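Long-range contacts in UPF0678 fatty acid-binding protein-like protein ERS007657_00996 (Mycobacterium tuberculosis, PDB 6R3W), which binds one heme b in a ten-stranded beta-barrel, probably converts peroxynitrite to nitrate, and so probably takes part in detoxifying reactive nitrogen and oxygen species: residues Q10-L15 with D102-E107; Y35-V40 with Q53-V58; P63-T68 with L83-G88; G136-Y141 with V159-R164. One frame throughout, in Å; residues are numbered along the deposited sequence.

How the interactions relate
All four contacts belong to one ten-stranded antiparallel barrel of the nitrobindin family. Interactions 2 and 3 follow each other, with centres about 11 Å apart. Their strands 48-57 and 63-73 are sheet neighbours, and both contacts touch the heme. Interaction 1 packs the 3-10 segment that precedes strand 17-25 onto strand 103-118, about 24 Å from interaction 3 between centres and on the opposite side of the chain centre. Its residues 10-15 precede both and 102-107 follow them. Interaction 4 pairs strands 138-147 and 153-162 and comes last. It touches interaction 1 through Arg-162 and interaction 2 through Tyr-141. Thus one end of the barrel holds the cofactor while the other is covered by the N-terminal segment.

Interaction 1 of 4, residues Q10-L15 with D102-E107; sequences QALSPL and DVIELE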
# COMPACT_ATOMS: atom_id res chain seq x y z
N GLN A 10 -1.13 -17.81 -5.46
CA GLN A 10 -0.84 -18.78 -4.37
C GLN A 10 0.12 -18.17 -3.32
O GLN A 10 -0.15 -18.30 -2.11
CB GLN A 10 -0.28 -20.07 -4.98
CG GLN A 10 0.04 -21.16 -3.96
CD GLN A 10 -1.15 -21.69 -3.21
OE1 GLN A 10 -2.30 -21.72 -3.71
NE2 GLN A 10 -0.88 -22.25 -2.04
N ALA A 11 1.22 -17.60 -3.76
CA ALA A 11 2.25 -17.09 -2.81
C ALA A 11 1.64 -16.01 -1.91
O ALA A 11 2.16 -15.81 -0.80
CB ALA A 11 3.44 -16.55 -3.56
N LEU A 12 0.69 -15.25 -2.43
CA LEU A 12 0.13 -14.08 -1.73
C LEU A 12 -1.16 -14.45 -0.97
O LEU A 12 -1.78 -13.54 -0.39
CB LEU A 12 -0.12 -12.94 -2.72
CG LEU A 12 1.13 -12.44 -3.46
CD1 LEU A 12 0.81 -11.25 -4.31
CD2 LEU A 12 2.25 -12.10 -2.48
N SER A 13 -1.50 -15.73 -0.89
CA SER A 13 -2.73 -16.13 -0.16
C SER A 13 -2.71 -15.63 1.29
O SER A 13 -3.77 -15.26 1.80
CB SER A 13 -3.00 -17.63 -0.27
OG SER A 13 -2.05 -18.42 0.44
N PRO A 14 -1.54 -15.52 1.98
CA PRO A 14 -1.57 -15.02 3.36
C PRO A 14 -2.07 -13.57 3.49
O PRO A 14 -2.39 -13.16 4.59
CB PRO A 14 -0.11 -15.14 3.82
CG PRO A 14 0.40 -16.34 3.03
CD PRO A 14 -0.22 -16.14 1.66
N LEU A 15 -2.08 -12.80 2.41
CA LEU A 15 -2.56 -11.41 2.49
C LEU A 15 -4.08 -11.38 2.66
O LEU A 15 -4.61 -10.39 3.17
CB LEU A 15 -2.14 -10.64 1.23
CG LEU A 15 -0.73 -10.04 1.21
CD1 LEU A 15 0.34 -11.11 1.31
CD2 LEU A 15 -0.54 -9.19 -0.04
N ASP A 102 7.19 -18.18 6.42
CA ASP A 102 5.97 -17.41 6.80
C ASP A 102 6.19 -15.92 6.55
O ASP A 102 5.34 -15.15 6.95
CB ASP A 102 5.56 -17.67 8.25
CG ASP A 102 4.91 -19.02 8.48
OD1 ASP A 102 4.04 -19.41 7.66
OD2 ASP A 102 5.25 -19.64 9.50
N VAL A 103 7.29 -15.55 5.90
CA VAL A 103 7.57 -14.12 5.57
C VAL A 103 7.42 -13.90 4.07
O VAL A 103 8.13 -14.54 3.29
CB VAL A 103 8.95 -13.69 6.06
CG1 VAL A 103 9.28 -12.28 5.61
CG2 VAL A 103 9.06 -13.83 7.57
N ILE A 104 6.59 -12.93 3.70
CA ILE A 104 6.51 -12.40 2.33
C ILE A 104 7.07 -10.99 2.36
O ILE A 104 6.61 -10.19 3.17
CB ILE A 104 5.06 -12.39 1.81
CG1 ILE A 104 4.45 -13.78 1.79
CG2 ILE A 104 4.98 -11.73 0.44
CD1 ILE A 104 2.94 -13.78 1.71
N GLU A 105 7.98 -10.69 1.44
CA GLU A 105 8.51 -9.33 1.26
C GLU A 105 8.11 -8.86 -0.12
O GLU A 105 8.49 -9.52 -1.10
CB GLU A 105 10.01 -9.30 1.48
CG GLU A 105 10.39 -9.60 2.92
CD GLU A 105 11.86 -9.84 3.15
OE1 GLU A 105 12.36 -10.88 2.69
OE2 GLU A 105 12.46 -9.04 3.85
N LEU A 106 7.41 -7.72 -0.19
CA LEU A 106 7.06 -7.08 -1.47
C LEU A 106 7.78 -5.74 -1.56
O LEU A 106 7.78 -4.97 -0.58
CB LEU A 106 5.55 -6.87 -1.57
CG LEU A 106 4.68 -8.09 -1.46
CD1 LEU A 106 4.03 -8.16 -0.10
CD2 LEU A 106 3.63 -8.08 -2.55
N GLU A 107 8.38 -5.48 -2.71
CA GLU A 107 9.05 -4.20 -2.98
C GLU A 107 8.46 -3.63 -4.27
O GLU A 107 8.54 -4.30 -5.30
CB GLU A 107 10.56 -4.41 -3.11
CG GLU A 107 11.23 -4.84 -1.82
CD GLU A 107 11.17 -3.82 -0.70
OE1 GLU A 107 11.06 -2.64 -1.01
OE2 GLU A 107 11.38 -4.20 0.48
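Ile-104 reaches from strand 103-118 into the 3-10 segment 10-15 and carries most of this apolar contact. From its CB the side chain forks. CG2 lies anti to the backbone N and meets CD2 of Leu-12 at 4.0 Å. On the other branch, CG1 lies anti to the carbonyl carbon (chi1 -60°) and is 4.0 Å from Ala-11 O. At the tip, CD1 meets three residues of the segment. Ala-11 O lies 3.3 Å from Ile-104 CD1, a contact of a carbonyl oxygen with a methyl group. Leu-15 CD1 meets the same methyl at 3.7 Å. Pro-14 offers CB, CG and CD of its ring, with CG closest at 3.8 Å from Ile-104 CD1, and the two side chains cross at about a right angle. Leu-106, two residues on, adds a wider contact of its CD2 with Leu-12 CD2 at 4.3 Å. No hydrogen bond joins the two segments. The 3-10 segment keeps its shape by its own backbone bonds, Ser-13 N to Gln-10 O and Leu-15 N to Leu-12 O. This is plain packing away from the heme. Residues 10-15 lie just before strand 17-25, and Leu-12 and Leu-15 also touch Val-73 and Leu-71 of strand 63-73. Ala-11 rests on Tyr-97 and Val-99 of strand 89-100, and Leu-15 on Ile-134 of strand 125-135.

Interaction 2 of 4, residues Y35-V40 with Q53-V58; sequences YLEEVV and QQTRAV. With HEM (protoporphyrin IX containing Fe), chain B.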
# COMPACT_ATOMS: atom_id res chain seq x y z
N TYR A 35 -1.90 7.68 12.90
CA TYR A 35 -3.17 7.23 12.32
C TYR A 35 -3.45 5.79 12.73
O TYR A 35 -2.50 5.01 12.96
CB TYR A 35 -3.16 7.39 10.80
CG TYR A 35 -2.07 6.64 10.07
CD1 TYR A 35 -2.29 5.39 9.55
CD2 TYR A 35 -0.85 7.25 9.81
CE1 TYR A 35 -1.31 4.73 8.82
CE2 TYR A 35 0.15 6.60 9.11
CZ TYR A 35 -0.08 5.34 8.59
OH TYR A 35 0.89 4.72 7.84
N LEU A 36 -4.74 5.44 12.71
CA LEU A 36 -5.23 4.06 12.74
C LEU A 36 -5.57 3.65 11.31
O LEU A 36 -5.94 4.52 10.51
CB LEU A 36 -6.47 3.97 13.63
CG LEU A 36 -6.26 4.44 15.07
CD1 LEU A 36 -7.55 4.29 15.87
CD2 LEU A 36 -5.13 3.68 15.73
N GLU A 37 -5.40 2.37 11.00
CA GLU A 37 -5.53 1.87 9.63
C GLU A 37 -6.29 0.56 9.64
O GLU A 37 -5.96 -0.32 10.46
CB GLU A 37 -4.15 1.70 9.01
CG GLU A 37 -4.17 1.11 7.61
CD GLU A 37 -2.86 1.23 6.88
OE1 GLU A 37 -1.89 1.73 7.47
OE2 GLU A 37 -2.80 0.79 5.71
N GLU A 38 -7.21 0.41 8.68
CA GLU A 38 -7.92 -0.84 8.39
C GLU A 38 -7.71 -1.15 6.91
O GLU A 38 -7.98 -0.27 6.06
CB GLU A 38 -9.42 -0.69 8.69
CG GLU A 38 -9.73 -0.35 10.13
CD GLU A 38 -10.16 -1.54 10.97
OE1 GLU A 38 -10.34 -2.63 10.39
OE2 GLU A 38 -10.26 -1.39 12.21
N VAL A 39 -7.32 -2.39 6.62
CA VAL A 39 -7.07 -2.87 5.24
C VAL A 39 -7.86 -4.16 5.02
O VAL A 39 -7.95 -4.99 5.94
CB VAL A 39 -5.58 -3.08 5.03
CG1 VAL A 39 -5.29 -4.06 3.91
CG2 VAL A 39 -4.87 -1.75 4.81
N VAL A 40 -8.39 -4.32 3.83
CA VAL A 40 -8.97 -5.61 3.40
C VAL A 40 -8.35 -6.02 2.08
O VAL A 40 -8.37 -5.22 1.14
CB VAL A 40 -10.51 -5.56 3.30
CG1 VAL A 40 -11.05 -6.90 2.85
CG2 VAL A 40 -11.16 -5.12 4.59
N GLN A 53 -8.06 0.46 1.81
CA GLN A 53 -7.47 1.03 3.02
C GLN A 53 -8.37 2.17 3.48
O GLN A 53 -8.71 3.03 2.64
CB GLN A 53 -6.05 1.55 2.75
CG GLN A 53 -5.40 2.24 3.96
CD GLN A 53 -4.37 3.26 3.56
OE1 GLN A 53 -3.18 3.07 3.77
NE2 GLN A 53 -4.83 4.38 3.01
N GLN A 54 -8.63 2.25 4.77
CA GLN A 54 -9.17 3.47 5.41
C GLN A 54 -8.30 3.82 6.60
O GLN A 54 -8.01 2.93 7.40
CB GLN A 54 -10.63 3.33 5.80
CG GLN A 54 -11.24 4.64 6.34
CD GLN A 54 -11.29 5.76 5.32
OE1 GLN A 54 -12.03 5.69 4.32
NE2 GLN A 54 -10.65 6.88 5.65
N THR A 55 -7.96 5.08 6.75
CA THR A 55 -7.20 5.54 7.93
C THR A 55 -7.96 6.64 8.64
O THR A 55 -8.78 7.34 7.98
CB THR A 55 -5.78 5.99 7.57
OG1 THR A 55 -5.84 7.24 6.87
CG2 THR A 55 -5.05 4.93 6.77
N ARG A 56 -7.68 6.81 9.92
CA ARG A 56 -8.34 7.84 10.73
C ARG A 56 -7.39 8.33 11.81
O ARG A 56 -6.45 7.61 12.16
CB ARG A 56 -9.65 7.33 11.33
CG ARG A 56 -9.51 6.16 12.28
CD ARG A 56 -10.88 5.63 12.69
NE ARG A 56 -10.81 4.68 13.78
CZ ARG A 56 -10.41 3.42 13.66
NH1 ARG A 56 -9.89 2.99 12.52
NH2 ARG A 56 -10.41 2.63 14.72
N ALA A 57 -7.67 9.50 12.33
CA ALA A 57 -6.79 10.07 13.36
C ALA A 57 -6.90 9.25 14.65
O ALA A 57 -7.98 8.77 14.99
CB ALA A 57 -7.16 11.50 13.60
N VAL A 58 -5.77 9.05 15.32
CA VAL A 58 -5.78 8.32 16.62
C VAL A 58 -6.60 9.12 17.65
O VAL A 58 -7.39 8.49 18.36
CB VAL A 58 -4.35 8.07 17.11
CG1 VAL A 58 -4.35 7.39 18.46
CG2 VAL A 58 -3.54 7.27 16.10
CHA HEM B . 0.30 15.33 3.69
CHB HEM B . -1.63 11.66 6.12
CHC HEM B . -0.86 8.69 2.33
CHD HEM B . 0.63 12.52 -0.27
C1A HEM B . -0.30 14.57 4.66
C2A HEM B . -0.77 15.10 5.92
C3A HEM B . -1.32 14.06 6.59
C4A HEM B . -1.17 12.91 5.78
CMA HEM B . -1.99 14.12 7.93
CAA HEM B . -0.68 16.53 6.37
CBA HEM B . -2.05 17.19 6.38
CGA HEM B . -2.62 17.23 5.00
O1A HEM B . -3.71 16.67 4.78
O2A HEM B . -2.02 17.84 4.10
C1B HEM B . -1.53 10.51 5.31
C2B HEM B . -2.02 9.23 5.69
C3B HEM B . -1.77 8.36 4.64
C4B HEM B . -1.17 9.19 3.58
CMB HEM B . -2.68 8.89 7.01
CAB HEM B . -1.99 6.90 4.53
CBB HEM B . -1.94 6.11 5.58
C1C HEM B . -0.42 9.49 1.27
C2C HEM B . -0.18 9.04 -0.04
C3C HEM B . 0.17 10.14 -0.79
C4C HEM B . 0.24 11.26 0.11
CMC HEM B . -0.30 7.62 -0.48
CAC HEM B . 0.40 10.24 -2.24
CBC HEM B . -0.40 9.64 -3.13
C1D HEM B . 0.72 13.58 0.62
C2D HEM B . 1.15 14.93 0.22
C3D HEM B . 1.05 15.70 1.30
C4D HEM B . 0.58 14.83 2.40
CMD HEM B . 1.55 15.36 -1.16
CAD HEM B . 0.99 17.20 1.27
CBD HEM B . 2.29 17.79 1.57
CGD HEM B . 2.21 19.31 1.46
O1D HEM B . 1.15 20.03 1.40
O2D HEM B . 3.23 19.84 1.42
NA HEM B . -0.58 13.22 4.60
NB HEM B . -1.05 10.44 4.05
NC HEM B . -0.13 10.83 1.37
ND HEM B . 0.37 13.57 1.95
FE HEM B . -0.26 12.04 3.00
O HOH W 1 -9.10 0.48 13.21
O HOH W 2 -2.26 12.47 2.36
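Tyr-35 and Thr-55 meet each other and the heme at once. Tyr-35 CD1 lies 3.9 Å from Thr-55 CG2. The heme vinyl carbon CBB sits over one face of the Tyr-35 ring, offset toward the rim and 3.6 Å from CE1. Thr-55 CG2 touches the same CBB at 3.5 Å. The Tyr-35 ring stands here because its CG lies between the backbone N and the carbonyl carbon (chi1 59°). These residues and Gln-53 belong to the heme pocket, where water 2 is bound to the iron. Next outward, Tyr-141 OH takes part in hydrogen bonds with Tyr-35 OH and Glu-37 OE1. Thr-55 OG1 is bonded to His-65 O. Glu-37 runs side by side with Thr-55, CG to CG2 at 4.0 Å.

Behind these side chains the backbones are paired. Leu-36 pairs with Arg-56, and Glu-38 with Gln-54, as antiparallel hydrogen-bonded pairs. Leu-36 N to Arg-56 O is 2.8 Å. On the face of Leu-36 and Glu-38, Leu-36 CD1 lies over one face of the Arg-56 guanidinium, 3.5 Å from NH2. Water 1 accepts from Arg-56 NH1; its very short approach to Glu-38 OE2 is doubtful. Glu-38 OE2 and Arg-56 NH1 are 4.4 Å apart, beyond a salt bridge. Leu-36 CD2 also packs on Val-58 CG2 at 3.9 Å.

The contact is the hairpin of strands 33-42 and 48-57. Strand 17-25 flanks it beside 33-42, and strand 63-73 flanks it beside 48-57. Tyr-35 and Glu-37 also touch strand 153-162.

Interaction 3 of 4, residues P63-T68 with L83-G88; sequences PLHSET and LAHPSG. With HEM (protoporphyrin IX containing Fe), chain B.
His-65 and His-85 join across a beta hairpin of strands 63-73 and 78-85 at the heme cleft of the nitrobindin barrel. Their bond links His-65 NE2 to His-85 ND1 at 2.8 Å, and either nitrogen could be the donor. The rings meet rim to rim, with planes 36° apart. CG of His-65 is anti to the backbone N (chi1 178°), which places it beside heme C3B.

A second polar partner holds His-85: its NE2 is hydrogen-bonded to Glu-91 OE1. Separately, Glu-67 OE2 forms a salt bridge with Arg-130 and a hydrogen bond with Tyr-51. Glu-67 OE1 lies 3.1 Å from His-85 CE1.

The backbone pairs Thr-68 with Ala-84. Ala-84 N to Thr-68 O is 2.9 Å, and Thr-68 N to Ala-84 O is longer at 3.2 Å.

Packing adds Leu-83 CD1 against Glu-67 CD at 3.9 Å. Beyond the paired residues, Ser-66 OG meets Pro-86 CG at 3.5 Å.

The heme covers a face of each ring. Its methine CHC lies over the centre of the His-65 ring, and its vinyl carbon CBC over that of His-85. The closest approach to the heme is His-65 ND1 to CAB, 3.3 Å.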
# COMPACT_ATOMS: atom_id res chain seq x y z
N PRO A 63 -11.65 10.74 9.60
CA PRO A 63 -11.07 10.10 8.44
C PRO A 63 -9.93 10.93 7.86
O PRO A 63 -10.04 12.16 7.76
CB PRO A 63 -12.24 9.96 7.45
CG PRO A 63 -13.20 11.05 7.88
CD PRO A 63 -13.05 11.11 9.39
N LEU A 64 -8.81 10.28 7.62
CA LEU A 64 -7.67 10.94 6.99
C LEU A 64 -7.62 10.50 5.52
O LEU A 64 -8.59 10.76 4.81
CB LEU A 64 -6.40 10.62 7.80
CG LEU A 64 -6.39 11.22 9.22
CD1 LEU A 64 -5.16 10.79 9.99
CD2 LEU A 64 -6.48 12.75 9.18
N HIS A 65 -6.71 9.62 5.19
CA HIS A 65 -6.47 9.10 3.83
C HIS A 65 -7.24 7.79 3.65
O HIS A 65 -7.38 7.01 4.61
CB HIS A 65 -4.95 8.93 3.62
CG HIS A 65 -4.58 8.35 2.30
ND1 HIS A 65 -4.29 7.00 2.12
CD2 HIS A 65 -4.44 8.93 1.09
CE1 HIS A 65 -3.93 6.81 0.87
NE2 HIS A 65 -4.04 7.98 0.21
N SER A 66 -7.59 7.48 2.42
CA SER A 66 -7.98 6.12 2.02
C SER A 66 -7.34 5.84 0.66
O SER A 66 -6.86 6.79 0.02
CB SER A 66 -9.48 5.96 2.00
OG SER A 66 -10.04 6.85 1.04
N GLU A 67 -7.32 4.59 0.24
CA GLU A 67 -6.93 4.22 -1.12
C GLU A 67 -7.65 2.94 -1.47
O GLU A 67 -8.04 2.19 -0.57
CB GLU A 67 -5.41 4.13 -1.27
CG GLU A 67 -4.75 3.20 -0.26
CD GLU A 67 -3.23 3.21 -0.22
OE1 GLU A 67 -2.63 4.29 -0.49
OE2 GLU A 67 -2.64 2.18 0.14
N THR A 68 -7.78 2.68 -2.74
CA THR A 68 -8.54 1.53 -3.23
C THR A 68 -7.98 1.10 -4.58
O THR A 68 -7.66 1.99 -5.41
CB THR A 68 -10.04 1.84 -3.25
OG1 THR A 68 -10.74 0.63 -3.58
CG2 THR A 68 -10.39 2.96 -4.20
N LEU A 83 -3.83 1.92 -7.92
CA LEU A 83 -4.59 2.59 -6.84
C LEU A 83 -5.16 3.93 -7.29
O LEU A 83 -4.52 4.69 -8.03
CB LEU A 83 -3.70 2.84 -5.63
CG LEU A 83 -3.17 1.61 -4.90
CD1 LEU A 83 -2.23 2.04 -3.79
CD2 LEU A 83 -4.30 0.75 -4.36
N ALA A 84 -6.33 4.23 -6.74
CA ALA A 84 -6.95 5.57 -6.70
C ALA A 84 -6.86 6.13 -5.29
O ALA A 84 -7.02 5.37 -4.30
CB ALA A 84 -8.38 5.47 -7.14
N HIS A 85 -6.67 7.43 -5.20
CA HIS A 85 -6.61 8.22 -3.95
C HIS A 85 -7.64 9.33 -4.00
O HIS A 85 -7.79 10.02 -5.03
CB HIS A 85 -5.22 8.83 -3.76
CG HIS A 85 -4.12 7.84 -3.70
ND1 HIS A 85 -3.67 7.34 -2.50
CD2 HIS A 85 -3.36 7.28 -4.66
CE1 HIS A 85 -2.72 6.45 -2.74
NE2 HIS A 85 -2.52 6.40 -4.05
N PRO A 86 -8.29 9.61 -2.86
CA PRO A 86 -9.35 10.62 -2.84
C PRO A 86 -8.80 12.05 -2.90
O PRO A 86 -9.60 12.97 -3.05
CB PRO A 86 -10.04 10.36 -1.49
CG PRO A 86 -8.93 9.78 -0.62
CD PRO A 86 -8.15 8.90 -1.58
N SER A 87 -7.47 12.18 -2.83
CA SER A 87 -6.71 13.44 -2.98
C SER A 87 -6.58 13.82 -4.47
O SER A 87 -5.87 14.81 -4.76
CB SER A 87 -5.37 13.27 -2.35
OG SER A 87 -4.75 12.12 -2.89
N GLY A 88 -7.13 13.03 -5.39
CA GLY A 88 -7.03 13.37 -6.83
C GLY A 88 -5.78 12.82 -7.49
O GLY A 88 -5.32 13.43 -8.50
CHA HEM B . 0.30 15.33 3.69
CHB HEM B . -1.63 11.66 6.12
CHC HEM B . -0.86 8.69 2.33
CHD HEM B . 0.63 12.52 -0.27
C1A HEM B . -0.30 14.57 4.66
C2A HEM B . -0.77 15.10 5.92
C3A HEM B . -1.32 14.06 6.59
C4A HEM B . -1.17 12.91 5.78
CMA HEM B . -1.99 14.12 7.93
CAA HEM B . -0.68 16.53 6.37
CBA HEM B . -2.05 17.19 6.38
CGA HEM B . -2.62 17.23 5.00
O1A HEM B . -3.71 16.67 4.78
O2A HEM B . -2.02 17.84 4.10
C1B HEM B . -1.53 10.51 5.31
C2B HEM B . -2.02 9.23 5.69
C3B HEM B . -1.77 8.36 4.64
C4B HEM B . -1.17 9.19 3.58
CMB HEM B . -2.68 8.89 7.01
CAB HEM B . -1.99 6.90 4.53
CBB HEM B . -1.94 6.11 5.58
C1C HEM B . -0.42 9.49 1.27
C2C HEM B . -0.18 9.04 -0.04
C3C HEM B . 0.17 10.14 -0.79
C4C HEM B . 0.24 11.26 0.11
CMC HEM B . -0.30 7.62 -0.48
CAC HEM B . 0.40 10.24 -2.24
CBC HEM B . -0.40 9.64 -3.13
C1D HEM B . 0.72 13.58 0.62
C2D HEM B . 1.15 14.93 0.22
C3D HEM B . 1.05 15.70 1.30
C4D HEM B . 0.58 14.83 2.40
CMD HEM B . 1.55 15.36 -1.16
CAD HEM B . 0.99 17.20 1.27
CBD HEM B . 2.29 17.79 1.57
CGD HEM B . 2.21 19.31 1.46
O1D HEM B . 1.15 20.03 1.40
O2D HEM B . 3.23 19.84 1.42
NA HEM B . -0.58 13.22 4.60
NB HEM B . -1.05 10.44 4.05
NC HEM B . -0.13 10.83 1.37
ND HEM B . 0.37 13.57 1.95
FE HEM B . -0.26 12.04 3.00
O HOH W 2 -2.26 12.47 2.36

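Interaction 4 of 4, residues G136-Y141 with V159-R164; sequences GDELSY and VLHRQR
Arg-162 NH2 is shared by two carbonyl oxygens, Gly-136 O across this contact at 3.1 Å and Pro-14 O of the N-terminal 3-10 segment. The neighbouring NE of the same guanidinium bonds Asp-137 OD1 at 2.8 Å and forms a salt bridge. Asp-137 OD1 lies near the guanidinium plane, yet NE comes from above the carboxylate plane, 50° out of it. The two flat groups are turned 71° apart. The Arg-162 chain bends at chi3 (-56°), which brings NE round to Asp-137. Two nitrogens of one side chain therefore hold residues 136-137, just before strand 138-147. The Arg-162 backbone N adds a third bond, to Asp-137 O.

Farther along, Leu-139 and Leu-160 form an antiparallel hydrogen-bonded pair. Leu-160 N to Leu-139 O is 2.7 Å, and Leu-139 N to Leu-160 O is 2.8 Å. Their side chains lie side by side and point the same way, with CD2 of Leu-139 4.1 Å from CD1 of Leu-160. On the other face of the sheet, Glu-138 CG packs on Val-159 CG1 at 3.8 Å. Water 3 joins Glu-138 OE1 to His-161 NE2, approaching in the plane of the imidazole.

The contact pairs the last two long strands of the barrel, 138-147 and 153-162. Strand 125-135 lies beside the first. Strand 17-25 lies beside the second and closes the barrel. Leu-139, Leu-160 and Arg-162 touch its Trp-19, and Leu-160 also reaches Glu-37 and Val-39 of strand 33-42.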
# COMPACT_ATOMS: atom_id res chain seq x y z
N GLY A 136 3.67 -13.96 9.25
CA GLY A 136 2.56 -14.58 9.97
C GLY A 136 1.34 -13.68 10.00
O GLY A 136 0.73 -13.48 8.94
N ASP A 137 0.95 -13.20 11.19
CA ASP A 137 -0.26 -12.38 11.37
C ASP A 137 0.10 -10.89 11.53
O ASP A 137 -0.78 -10.12 11.92
CB ASP A 137 -1.05 -12.84 12.59
CG ASP A 137 -1.75 -14.17 12.40
OD1 ASP A 137 -1.80 -14.67 11.25
OD2 ASP A 137 -2.21 -14.72 13.41
N GLU A 138 1.31 -10.50 11.14
CA GLU A 138 1.78 -9.09 11.19
C GLU A 138 2.03 -8.60 9.77
O GLU A 138 2.87 -9.19 9.08
CB GLU A 138 3.04 -9.02 12.05
CG GLU A 138 3.60 -7.62 12.20
CD GLU A 138 5.05 -7.59 12.63
OE1 GLU A 138 5.29 -7.39 13.82
OE2 GLU A 138 5.91 -8.01 11.81
N LEU A 139 1.45 -7.46 9.43
CA LEU A 139 1.73 -6.79 8.15
C LEU A 139 2.35 -5.44 8.45
O LEU A 139 1.73 -4.67 9.19
CB LEU A 139 0.44 -6.64 7.35
CG LEU A 139 0.58 -6.01 5.96
CD1 LEU A 139 -0.64 -6.36 5.12
CD2 LEU A 139 0.77 -4.50 6.01
N SER A 140 3.57 -5.22 8.00
CA SER A 140 4.20 -3.91 8.22
C SER A 140 4.61 -3.28 6.88
O SER A 140 4.92 -4.02 5.94
CB SER A 140 5.35 -4.02 9.18
OG SER A 140 6.34 -4.91 8.71
N TYR A 141 4.72 -1.98 6.83
CA TYR A 141 5.17 -1.34 5.60
C TYR A 141 5.81 -0.01 5.92
O TYR A 141 5.54 0.62 6.96
CB TYR A 141 4.01 -1.15 4.62
CG TYR A 141 2.97 -0.15 5.04
CD1 TYR A 141 3.16 1.21 4.84
CD2 TYR A 141 1.79 -0.57 5.64
CE1 TYR A 141 2.21 2.13 5.25
CE2 TYR A 141 0.82 0.34 6.04
CZ TYR A 141 1.04 1.70 5.85
OH TYR A 141 0.11 2.62 6.23
N VAL A 159 2.15 -0.72 11.26
CA VAL A 159 2.09 -2.15 11.61
C VAL A 159 0.63 -2.52 11.82
O VAL A 159 -0.04 -1.90 12.67
CB VAL A 159 2.94 -2.48 12.85
CG1 VAL A 159 2.94 -3.99 13.11
CG2 VAL A 159 4.35 -1.95 12.72
N LEU A 160 0.17 -3.51 11.08
CA LEU A 160 -1.22 -4.02 11.15
C LEU A 160 -1.18 -5.48 11.60
O LEU A 160 -0.17 -6.17 11.35
CB LEU A 160 -1.91 -3.91 9.79
CG LEU A 160 -1.70 -2.62 8.98
CD1 LEU A 160 -2.49 -2.67 7.70
CD2 LEU A 160 -2.09 -1.39 9.79
N HIS A 161 -2.30 -5.95 12.12
CA HIS A 161 -2.41 -7.34 12.58
C HIS A 161 -3.66 -7.97 11.97
O HIS A 161 -4.69 -7.29 11.84
CB HIS A 161 -2.40 -7.43 14.10
CG HIS A 161 -1.10 -6.98 14.71
ND1 HIS A 161 -0.85 -5.65 15.01
CD2 HIS A 161 0.11 -7.59 14.78
CE1 HIS A 161 0.39 -5.51 15.40
NE2 HIS A 161 1.00 -6.69 15.28
N ARG A 162 -3.54 -9.24 11.64
CA ARG A 162 -4.66 -10.01 11.04
C ARG A 162 -5.83 -10.04 12.03
O ARG A 162 -5.62 -10.42 13.18
CB ARG A 162 -4.19 -11.42 10.69
CG ARG A 162 -5.19 -12.21 9.88
CD ARG A 162 -4.77 -13.66 9.71
NE ARG A 162 -3.44 -13.81 9.10
CZ ARG A 162 -3.16 -13.68 7.81
NH1 ARG A 162 -4.13 -13.47 6.95
NH2 ARG A 162 -1.91 -13.81 7.38
N GLN A 163 -7.03 -9.74 11.55
CA GLN A 163 -8.26 -9.79 12.35
C GLN A 163 -8.91 -11.18 12.21
O GLN A 163 -9.01 -11.68 11.10
CB GLN A 163 -9.20 -8.65 11.95
CG GLN A 163 -8.57 -7.27 12.10
CD GLN A 163 -8.08 -6.99 13.50
OE1 GLN A 163 -6.88 -7.00 13.78
NE2 GLN A 163 -9.02 -6.76 14.40
N ARG A 164 -9.45 -11.69 13.30
CA ARG A 164 -10.31 -12.91 13.32
C ARG A 164 -11.34 -12.83 12.19
O ARG A 164 -12.19 -11.93 12.15
CB ARG A 164 -10.98 -13.03 14.69
O HOH W 3 3.74 -6.62 15.96